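Local coordinates for glutathione S-transferase family protein (PDB 5F06) that probably catalyses the conjugation of glutathione to electrophilic substrates, as a Phi-class glutathione transferase that binds glutathione in its N-terminal domain, at residues 112-115 with 116-120; 175-179 with 180-184. All coordinates share one frame; numbering follows the deposited sequence.

Contact 1 (112-115 with 116-120)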
loop_
_atom_site.group_PDB
_atom_site.type_symbol
_atom_site.label_atom_id
_atom_site.label_comp_id
_atom_site.label_asym_id
_atom_site.label_seq_id
_atom_site.Cartn_x
_atom_site.Cartn_y
_atom_site.Cartn_z
ATOM N N ALA A 112 10.997 4.832 -5.258
ATOM C CA ALA A 112 10.723 6.216 -4.878
ATOM C C ALA A 112 12.000 6.973 -4.467
ATOM O O ALA A 112 12.220 8.095 -4.923
ATOM C CB ALA A 112 9.684 6.268 -3.758
ATOM N N PRO A 113 12.849 6.370 -3.615
ATOM C CA PRO A 113 14.049 7.106 -3.198
ATOM C C PRO A 113 15.007 7.398 -4.353
ATOM O O PRO A 113 15.699 8.417 -4.335
ATOM C CB PRO A 113 14.708 6.167 -2.178
ATOM C CG PRO A 113 13.647 5.223 -1.762
ATOM C CD PRO A 113 12.764 5.057 -2.955
ATOM N N ILE A 114 15.055 6.513 -5.341
ATOM C CA ILE A 114 15.915 6.728 -6.499
ATOM C C ILE A 114 15.487 8.002 -7.219
ATOM O O ILE A 114 16.302 8.884 -7.491
ATOM C CB ILE A 114 15.860 5.531 -7.478
ATOM C CG1 ILE A 114 16.331 4.256 -6.776
ATOM C CG2 ILE A 114 16.701 5.813 -8.714
ATOM C CD1 ILE A 114 16.137 2.979 -7.592
ATOM N N VAL A 115 14.194 8.097 -7.506
ATOM C CA VAL A 115 13.660 9.226 -8.252
ATOM C C VAL A 115 13.744 10.498 -7.416
ATOM O O VAL A 115 13.997 11.581 -7.949
ATOM C CB VAL A 115 12.204 8.961 -8.690
ATOM C CG1 VAL A 115 11.555 10.212 -9.267
ATOM C CG2 VAL A 115 12.169 7.832 -9.712
ATOM N N PHE A 116 13.532 10.362 -6.110
ATOM C CA PHE A 116 13.618 11.503 -5.209
ATOM C C PHE A 116 15.005 12.128 -5.282
ATOM O O PHE A 116 15.149 13.341 -5.417
ATOM C CB PHE A 116 13.312 11.095 -3.767
ATOM C CG PHE A 116 13.409 12.233 -2.789
ATOM C CD1 PHE A 116 12.302 13.017 -2.508
ATOM C CD2 PHE A 116 14.610 12.525 -2.161
ATOM C CE1 PHE A 116 12.391 14.069 -1.611
ATOM C CE2 PHE A 116 14.704 13.573 -1.268
ATOM C CZ PHE A 116 13.594 14.346 -0.991
ATOM N N GLN A 117 16.027 11.289 -5.187
ATOM C CA GLN A 117 17.402 11.773 -5.185
ATOM C C GLN A 117 17.766 12.460 -6.505
ATOM O O GLN A 117 18.403 13.518 -6.507
ATOM C CB GLN A 117 18.365 10.617 -4.899
ATOM C CG GLN A 117 18.364 10.156 -3.442
ATOM C CD GLN A 117 18.698 11.274 -2.470
ATOM O OE1 GLN A 117 19.543 12.125 -2.751
ATOM N NE2 GLN A 117 18.023 11.283 -1.322
ATOM N N PHE A 118 17.350 11.876 -7.623
ATOM C CA PHE A 118 17.645 12.450 -8.928
ATOM C C PHE A 118 16.830 13.710 -9.251
ATOM O O PHE A 118 17.368 14.672 -9.796
ATOM C CB PHE A 118 17.405 11.409 -10.031
ATOM C CG PHE A 118 18.522 10.411 -10.190
ATOM C CD1 PHE A 118 19.776 10.813 -10.616
ATOM C CD2 PHE A 118 18.308 9.065 -9.938
ATOM C CE1 PHE A 118 20.803 9.893 -10.772
ATOM C CE2 PHE A 118 19.326 8.144 -10.091
ATOM C CZ PHE A 118 20.574 8.557 -10.513
ATOM N N MET A 119 15.544 13.690 -8.912
ATOM C CA MET A 119 14.603 14.702 -9.389
ATOM C C MET A 119 14.202 15.728 -8.330
ATOM O O MET A 119 13.983 16.895 -8.649
ATOM C CB MET A 119 13.338 14.023 -9.928
ATOM C CG MET A 119 13.595 12.996 -11.023
ATOM S SD MET A 119 14.510 13.681 -12.419
ATOM C CE MET A 119 14.400 12.326 -13.588
ATOM N N VAL A 120 14.093 15.295 -7.076
ATOM C CA VAL A 120 13.577 16.161 -6.015
ATOM C C VAL A 120 14.688 16.801 -5.177
ATOM O O VAL A 120 14.591 17.974 -4.822
ATOM C CB VAL A 120 12.628 15.392 -5.071
ATOM C CG1 VAL A 120 11.973 16.349 -4.082
ATOM C CG2 VAL A 120 11.556 14.667 -5.870
#

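Contact 2 (175-179 with 180-184)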
loop_
_atom_site.group_PDB
_atom_site.type_symbol
_atom_site.label_atom_id
_atom_site.label_comp_id
_atom_site.label_asym_id
_atom_site.label_seq_id
_atom_site.Cartn_x
_atom_site.Cartn_y
_atom_site.Cartn_z
ATOM N N TYR A 175 10.164 8.074 -14.840
ATOM C CA TYR A 175 11.249 8.969 -14.465
ATOM C C TYR A 175 12.555 8.212 -14.235
ATOM O O TYR A 175 13.630 8.722 -14.558
ATOM C CB TYR A 175 10.870 9.769 -13.220
ATOM C CG TYR A 175 10.009 10.991 -13.495
ATOM C CD1 TYR A 175 10.121 11.703 -14.686
ATOM C CD2 TYR A 175 9.096 11.444 -12.555
ATOM C CE1 TYR A 175 9.345 12.817 -14.935
ATOM C CE2 TYR A 175 8.314 12.565 -12.798
ATOM C CZ TYR A 175 8.448 13.244 -13.989
ATOM O OH TYR A 175 7.684 14.361 -14.244
ATOM N N LEU A 176 12.469 7.001 -13.686
ATOM C CA LEU A 176 13.651 6.161 -13.513
ATOM C C LEU A 176 14.356 5.956 -14.853
ATOM O O LEU A 176 15.585 5.995 -14.937
ATOM C CB LEU A 176 13.273 4.809 -12.905
ATOM C CG LEU A 176 14.407 3.797 -12.703
ATOM C CD1 LEU A 176 14.950 3.861 -11.289
ATOM C CD2 LEU A 176 13.946 2.388 -13.035
ATOM N N MET A 177 13.573 5.757 -15.907
ATOM C CA MET A 177 14.138 5.440 -17.214
ATOM C C MET A 177 14.862 6.633 -17.833
ATOM O O MET A 177 15.551 6.488 -18.842
ATOM C CB MET A 177 13.044 4.937 -18.157
ATOM C CG MET A 177 12.443 3.598 -17.731
ATOM S SD MET A 177 13.663 2.293 -17.490
ATOM C CE MET A 177 14.129 1.968 -19.186
ATOM N N LYS A 178 14.712 7.804 -17.223
ATOM C CA LYS A 178 15.436 8.995 -17.661
ATOM C C LYS A 178 16.815 9.084 -17.010
ATOM O O LYS A 178 17.641 9.906 -17.408
ATOM C CB LYS A 178 14.637 10.260 -17.333
ATOM C CG LYS A 178 13.275 10.338 -17.999
ATOM C CD LYS A 178 12.581 11.641 -17.642
ATOM C CE LYS A 178 11.276 11.808 -18.399
ATOM N NZ LYS A 178 11.495 12.013 -19.860
ATOM N N THR A 179 17.051 8.241 -16.007
ATOM C CA THR A 179 18.285 8.276 -15.226
ATOM C C THR A 179 19.190 7.088 -15.565
ATOM O O THR A 179 18.773 6.167 -16.271
ATOM C CB THR A 179 17.992 8.259 -13.704
ATOM O OG1 THR A 179 17.681 6.925 -13.280
ATOM C CG2 THR A 179 16.837 9.194 -13.350
ATOM N N PRO A 180 20.433 7.098 -15.058
ATOM C CA PRO A 180 21.311 5.939 -15.266
ATOM C C PRO A 180 20.745 4.655 -14.660
ATOM O O PRO A 180 21.099 3.559 -15.100
ATOM C CB PRO A 180 22.606 6.348 -14.560
ATOM C CG PRO A 180 22.589 7.833 -14.565
ATOM C CD PRO A 180 21.145 8.211 -14.403
ATOM N N ALA A 181 19.877 4.798 -13.662
ATOM C CA ALA A 181 19.269 3.650 -12.998
ATOM C C ALA A 181 18.312 2.899 -13.925
ATOM O O ALA A 181 17.814 1.835 -13.575
ATOM C CB ALA A 181 18.541 4.091 -11.733
ATOM N N ALA A 182 18.059 3.453 -15.107
ATOM C CA ALA A 182 17.298 2.755 -16.142
ATOM C C ALA A 182 17.868 1.361 -16.425
ATOM O O ALA A 182 17.160 0.485 -16.921
ATOM C CB ALA A 182 17.282 3.573 -17.418
ATOM N N SER A 183 19.147 1.168 -16.110
ATOM C CA SER A 183 19.835 -0.091 -16.381
ATOM C C SER A 183 19.182 -1.307 -15.715
ATOM O O SER A 183 19.252 -2.414 -16.255
ATOM C CB SER A 183 21.298 0.005 -15.938
ATOM O OG SER A 183 21.407 0.350 -14.566
ATOM N N VAL A 184 18.553 -1.117 -14.555
ATOM C CA VAL A 184 17.948 -2.252 -13.859
ATOM C C VAL A 184 16.770 -2.802 -14.660
ATOM O O VAL A 184 16.487 -3.995 -14.613
ATOM C CB VAL A 184 17.473 -1.897 -12.427
ATOM C CG1 VAL A 184 18.635 -1.422 -11.587
ATOM C CG2 VAL A 184 16.360 -0.856 -12.443
#

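Contact 1 (112-115 with 116-120)
With chi1 at -60°, Ile-114 sets CG1 beside the backbone N and turns the methyl CG2 away from that N, on the side where the Phe-118 ring lies. Phe-118, one helical turn later, carries its ring opposite the carbonyl carbon (chi1 -79°), and the two side chains run side by side in the same direction. The methyl CG2 of Ile-114 meets the rim of the ring in its plane, 3.8 Å from Phe-118 CE2. Ring atom CD2 of Phe-118 also comes within 3.2 Å of Ile-114 O, the carbonyl that accepts the Phe-118 N-H in a nearly straight bond of 3.2 Å. One residue further along the helix Val-115 CG1 lies 3.9 Å from Met-119 CG, while Met-119 N donates to Val-115 O at 2.8 Å.

Pro-113 has no N-H and breaks the bond to the preceding turn, which kinks the helix; its own carbonyl still accepts from Gln-117 N at 3.0 Å. Were the Phe-118 ring replaced by the methyl of an alanine, a gap would probably open beside Ile-114 CG2, and Ile-133, Thr-179 and Pro-180 would lose their aromatic partner.

The chemistry thus divides in two: main-chain bonds from the carbonyls of Ala-112 to Val-115 carry the helix on past the proline, and mostly apolar contacts, with one amide bond from Gln-117 OE1 to the backbone N of Asp-129, join its side chains to neighbouring parts of the domain.

Contact 2 (175-179 with 180-184)
Thr-179 grips both sides of the type I turn after helix 170-176. Its hydroxyl OG1 donates to Leu-176 O at 2.8 Å, in the carbonyl plane on a lone pair, and accepts a weak, bent bond of 3.1 Å from Ala-181 N. With chi1 at 79°, OG1 sits between the backbone N and the carbonyl carbon, from where it can reach back to Leu-176 and forward to the next residues. Leu-176 O receives Thr-179 N as well, so two donors from one residue hold this carbonyl. Across the junction Ala-182 N donates to Thr-179 O at 3.0 Å; the N-H points well at the oxygen but approaches from above the carbonyl plane.

Packing is closest beside these bonds. Leu-176 CD1 presses on the methyl CB of Ala-181 at 3.6 Å, and the bent chain of Met-177 curls back to set SD 3.8 Å from Ala-182 CB. The 3.2 Å between Thr-179 CB and Pro-180 CD is the close approach imposed by the peptide link itself. Farther along, the fit is looser: Leu-176 CD2 and Val-184 CG2 approach at about a right angle, 4.1 Å apart. The solvent side is formed by the exposed Pro-180 and by Lys-178, whose NZ bonds to Asn-212 OD1.

The type I turn from Leu-176 to Thr-179, followed by residues with helical backbone angles that lead into helix 183-186, makes a compact turn between two helices, with an ST-like pattern at Thr-179 whose side-chain bond is weak, in the all-helical C-terminal domain of the glutathione transferase fold.

How the contacts relate
Contact 1 comes first along the chain, near the end of the long helix 90-120, and contact 2 follows in series at the passage from helix 170-176 to helix 183-186. Their centres are about 11 Å apart, on the same side of the chain's centre, both in the helical C-terminal domain. They touch directly: Ile-114 CG2 lies 3.7 Å from Leu-176 CD1, and Phe-118 CD2 is equally far from Thr-179 CG2. The late turn is therefore packed against the end of the earlier helix. Contact 1 is nearer the glutathione site: the Val-115 side chain is about 5 Å from that of the glutathione-binding Thr-11, and the Leu-176 side chain about 9 Å from it.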